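PDB 3IK2: endoglucanase A from Clostridium acetobutylicum, which probably hydrolyses internal beta-1,4-glucosidic bonds in cellulose, as a glycoside hydrolase family 44 endoglucanase. Local coordinates for residues W278-K283 / Q287-S292; S351-G356 / D369-F374. All coordinates share one frame; numbering follows the deposited sequence.

Contact 1: W278-K283 / Q287-S292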
# COMPACT_ATOMS: atom_id res chain seq x y z
N TRP A 278 7.01 -0.81 2.35
CA TRP A 278 7.69 0.07 3.29
C TRP A 278 7.30 -0.27 4.70
O TRP A 278 6.24 0.13 5.19
CB TRP A 278 7.36 1.52 2.97
CG TRP A 278 8.18 2.56 3.74
CD1 TRP A 278 7.72 3.46 4.65
CD2 TRP A 278 9.59 2.82 3.60
NE1 TRP A 278 8.75 4.26 5.09
CE2 TRP A 278 9.90 3.90 4.45
CE3 TRP A 278 10.61 2.25 2.84
CZ2 TRP A 278 11.21 4.42 4.58
CZ3 TRP A 278 11.91 2.77 2.95
CH2 TRP A 278 12.18 3.83 3.81
N TYR A 279 8.14 -1.08 5.33
CA TYR A 279 8.01 -1.34 6.74
C TYR A 279 9.14 -0.53 7.33
O TYR A 279 10.29 -0.82 7.05
CB TYR A 279 8.20 -2.83 7.05
CG TYR A 279 7.08 -3.68 6.47
CD1 TYR A 279 5.88 -3.88 7.18
CD2 TYR A 279 7.23 -4.30 5.23
CE1 TYR A 279 4.84 -4.69 6.65
CE2 TYR A 279 6.19 -5.10 4.69
CZ TYR A 279 5.00 -5.29 5.40
OH TYR A 279 3.99 -6.09 4.87
N PRO A 280 8.79 0.54 8.07
CA PRO A 280 9.81 1.47 8.59
C PRO A 280 10.93 0.77 9.39
O PRO A 280 10.66 -0.14 10.20
CB PRO A 280 9.00 2.44 9.47
CG PRO A 280 7.62 1.85 9.60
CD PRO A 280 7.42 0.95 8.44
N GLU A 281 12.16 1.19 9.12
CA GLU A 281 13.34 0.75 9.85
C GLU A 281 13.62 1.67 11.04
O GLU A 281 14.45 1.36 11.90
CB GLU A 281 14.55 0.71 8.91
CG GLU A 281 14.49 -0.39 7.85
CD GLU A 281 15.02 -1.73 8.35
OE1 GLU A 281 15.04 -1.97 9.57
OE2 GLU A 281 15.41 -2.57 7.52
N ALA A 282 12.90 2.80 11.08
CA ALA A 282 12.97 3.78 12.16
C ALA A 282 12.94 3.12 13.54
O ALA A 282 12.11 2.24 13.81
CB ALA A 282 11.82 4.78 12.02
N LYS A 283 13.86 3.53 14.41
CA LYS A 283 13.91 2.99 15.76
C LYS A 283 13.66 4.08 16.78
O LYS A 283 13.98 5.27 16.53
CB LYS A 283 15.29 2.38 16.06
CG LYS A 283 15.68 1.18 15.16
CD LYS A 283 17.16 0.86 15.36
CE LYS A 283 17.34 0.32 16.77
NZ LYS A 283 18.73 -0.07 17.06
N GLN A 287 14.40 0.05 19.70
CA GLN A 287 13.49 -0.90 19.03
C GLN A 287 12.97 -0.35 17.70
O GLN A 287 12.65 0.83 17.59
CB GLN A 287 12.27 -1.27 19.89
CG GLN A 287 12.57 -2.02 21.19
CD GLN A 287 13.14 -3.43 20.96
OE1 GLN A 287 12.74 -4.15 20.01
NE2 GLN A 287 14.08 -3.83 21.84
N ARG A 288 12.86 -1.24 16.71
CA ARG A 288 12.22 -0.92 15.44
C ARG A 288 10.72 -0.67 15.67
O ARG A 288 10.08 -1.41 16.43
CB ARG A 288 12.46 -2.04 14.44
CG ARG A 288 12.13 -1.65 13.03
CD ARG A 288 12.43 -2.79 12.13
NE ARG A 288 11.94 -2.52 10.79
CZ ARG A 288 12.02 -3.36 9.78
NH1 ARG A 288 12.57 -4.55 9.98
NH2 ARG A 288 11.53 -3.02 8.58
N VAL A 289 10.19 0.39 15.05
CA VAL A 289 8.83 0.89 15.39
C VAL A 289 7.70 -0.07 15.00
O VAL A 289 6.57 0.03 15.50
CB VAL A 289 8.57 2.33 14.83
CG1 VAL A 289 9.60 3.29 15.35
CG2 VAL A 289 8.59 2.35 13.26
N THR A 290 8.03 -0.99 14.10
CA THR A 290 7.13 -2.06 13.65
C THR A 290 6.74 -3.02 14.80
O THR A 290 5.86 -3.85 14.62
CB THR A 290 7.77 -2.88 12.48
OG1 THR A 290 9.11 -3.25 12.85
CG2 THR A 290 7.83 -2.06 11.19
N THR A 291 7.41 -2.92 15.95
CA THR A 291 7.06 -3.76 17.10
C THR A 291 5.62 -3.58 17.60
O THR A 291 5.04 -2.51 17.48
CB THR A 291 8.01 -3.58 18.31
OG1 THR A 291 7.54 -4.42 19.37
CG2 THR A 291 8.03 -2.13 18.83
N SER A 292 5.08 -4.64 18.21
CA SER A 292 3.79 -4.63 18.88
C SER A 292 3.88 -4.16 20.35
O SER A 292 2.85 -3.91 20.99
CB SER A 292 3.19 -6.02 18.82
OG SER A 292 3.78 -6.85 19.81

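Contact 2: S351-G356 / D369-F374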
# COMPACT_ATOMS: atom_id res chain seq x y z
N SER A 351 2.03 -1.09 -1.68
CA SER A 351 1.13 -2.24 -1.52
C SER A 351 1.32 -3.04 -0.23
O SER A 351 0.51 -3.90 0.07
CB SER A 351 1.19 -3.16 -2.74
OG SER A 351 2.49 -3.68 -2.87
N GLU A 352 2.40 -2.79 0.49
CA GLU A 352 2.51 -3.18 1.90
C GLU A 352 3.23 -2.11 2.72
O GLU A 352 4.20 -1.51 2.25
CB GLU A 352 3.24 -4.51 2.06
CG GLU A 352 2.48 -5.72 1.55
CD GLU A 352 3.29 -7.00 1.67
OE1 GLU A 352 4.07 -7.10 2.65
OE2 GLU A 352 3.13 -7.90 0.80
N TYR A 353 2.74 -1.89 3.94
CA TYR A 353 3.34 -0.97 4.91
C TYR A 353 2.62 -1.28 6.23
O TYR A 353 1.51 -1.82 6.24
CB TYR A 353 3.17 0.52 4.51
CG TYR A 353 1.73 0.99 4.61
CD1 TYR A 353 1.23 1.55 5.81
CD2 TYR A 353 0.85 0.86 3.52
CE1 TYR A 353 -0.11 1.95 5.92
CE2 TYR A 353 -0.51 1.28 3.63
CZ TYR A 353 -0.97 1.80 4.84
OH TYR A 353 -2.28 2.20 4.95
N ASN A 354 3.23 -0.93 7.33
CA ASN A 354 2.64 -1.09 8.66
C ASN A 354 3.60 -0.34 9.58
O ASN A 354 4.82 -0.49 9.45
CB ASN A 354 2.55 -2.59 9.02
CG ASN A 354 1.97 -2.85 10.40
OD1 ASN A 354 2.62 -2.62 11.41
ND2 ASN A 354 0.77 -3.37 10.45
N TYR A 355 3.02 0.47 10.48
CA TYR A 355 3.75 1.33 11.42
C TYR A 355 3.81 0.76 12.84
O TYR A 355 4.39 1.36 13.72
CB TYR A 355 3.26 2.81 11.36
CG TYR A 355 3.94 3.52 10.20
CD1 TYR A 355 3.46 3.38 8.89
CD2 TYR A 355 5.12 4.26 10.40
CE1 TYR A 355 4.11 3.97 7.82
CE2 TYR A 355 5.79 4.84 9.33
CZ TYR A 355 5.30 4.68 8.05
OH TYR A 355 5.96 5.25 6.99
N GLY A 356 3.22 -0.42 13.04
CA GLY A 356 3.27 -1.11 14.34
C GLY A 356 2.37 -0.48 15.38
O GLY A 356 1.64 0.47 15.06
N ASP A 369 -1.40 9.56 9.99
CA ASP A 369 -0.40 10.43 9.38
C ASP A 369 0.03 9.88 8.04
O ASP A 369 0.13 10.64 7.07
CB ASP A 369 0.79 10.64 10.32
CG ASP A 369 1.70 11.78 9.89
OD1 ASP A 369 1.20 12.77 9.36
OD2 ASP A 369 2.93 11.72 10.05
N ALA A 370 0.28 8.57 7.98
CA ALA A 370 0.65 7.89 6.71
C ALA A 370 -0.40 8.09 5.64
O ALA A 370 -0.04 8.36 4.51
CB ALA A 370 0.93 6.38 6.92
N LEU A 371 -1.68 7.97 5.99
CA LEU A 371 -2.81 8.21 5.05
C LEU A 371 -2.86 9.65 4.55
O LEU A 371 -3.07 9.87 3.37
CB LEU A 371 -4.16 7.84 5.68
CG LEU A 371 -4.26 6.32 5.97
CD1 LEU A 371 -5.49 5.98 6.85
CD2 LEU A 371 -4.23 5.48 4.66
N GLY A 372 -2.62 10.62 5.45
CA GLY A 372 -2.45 12.04 5.05
C GLY A 372 -1.31 12.25 4.06
O GLY A 372 -1.49 12.89 3.01
N VAL A 373 -0.15 11.69 4.40
CA VAL A 373 1.04 11.71 3.53
C VAL A 373 0.81 11.18 2.11
O VAL A 373 1.18 11.85 1.12
CB VAL A 373 2.26 10.96 4.17
CG1 VAL A 373 3.41 10.87 3.18
CG2 VAL A 373 2.75 11.67 5.43
N PHE A 374 0.25 9.97 2.02
CA PHE A 374 -0.07 9.34 0.73
C PHE A 374 -0.93 10.29 -0.12
O PHE A 374 -0.73 10.40 -1.32
CB PHE A 374 -0.84 8.02 0.88
CG PHE A 374 -0.13 6.93 1.63
CD1 PHE A 374 1.25 6.85 1.66
CD2 PHE A 374 -0.88 5.95 2.29
CE1 PHE A 374 1.89 5.81 2.37
CE2 PHE A 374 -0.25 4.92 2.99
CZ PHE A 374 1.14 4.85 3.03

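Contact 1: W278-K283 / Q287-S292
The guanidinium of R288 carries the carboxylate of E281 on one face and two backbone carbonyls at its edge. E281 OE1 stands 3.3 Å from R288 CZ, over the middle of the group, and the two planes are stacked within 18° of parallel. This salt bridge is therefore one of charge, with no N-H aimed at the oxygen. The edge does the hydrogen bonding: R288 NE reaches P280 O at 2.8 Å in a nearly straight bond (174°), and R288 NH2 meets Y279 O at 3.0 Å, coming from above that carbonyl's plane. R288 leaves its backbone with CG opposite the amide N (chi1 -166°) and stays extended to NE, which carries its head back along 279-281, and the two bonds fix the rotation of that head. Further along, V289 N donates to A282 O (2.9 Å), while V289 CG2 packs on P280 CB at 3.8 Å, the two side chains crossing at about a right angle. K283 and R288 form an antiparallel non-hydrogen-bonded pair, and a type I turn follows from R288 to T291. This small hairpin follows barrel strand 273-278; helix 297-305 packs on V289, and helix 320-324 lies against E281, whose OE2 is bonded to W320.

Contact 2: S351-G356 / D369-F374
Y353 meets F374 by laying the face of its phenol ring against the other ring's edge, an edge-to-face stack with centroids 5.1 Å apart and planes at 75°. The closest carbons are Y353 CZ and F374 CE2, at 3.7 Å, and F374 CZ sits over the centre of the tyrosine ring. The first torsion of Y353 places CG between the backbone N and the carbonyl carbon (chi1 69°), sending the ring out from the chain toward helix 361-376. At the far end of that ring, Y353 OH lies 3.8 Å from L371 CD2, the leucine crossing at about a right angle; the hydroxyl is also hydrogen-bonded to Q367, one turn earlier in the helix. The contact joins segment 351-356, on strand 347-353, to the helix of the beta-alpha-beta unit in which 361-376 connects 347-353 and 379-384, the seventh and eighth strands of the TIM-like barrel. Further along the segment N354 forms an Asx turn, its OD1 accepting from G356 N at 2.8 Å. Between these two residues, Y355 turns its side chain back to the helix, where CE1 touches A370 CB at 4.1 Å, one helical turn before F374. The phenylalanine also packs on V379 and A382 of strand 379-384.

Contact 1 closes before contact 2 opens along the chain, and their centres lie about 12 Å apart. Both involve adjacent parallel strands of the eight-stranded barrel: contact 1 through the loop after 273-278, contact 2 through segment 351-356. The strands are tied directly, W278 N lying 2.9 Å from E352 O in a probable hydrogen bond, and Y279 OH also lies close to E352 OE1, at a doubtfully short distance. P280 packs on N354 and Y355. Segments 278-283 and 351-356 both lie toward the C-terminal end of the barrel strands, the end that bears the active site in TIM-barrel hydrolases; contact 2 also packs its segment on helix 361-376, outside the barrel.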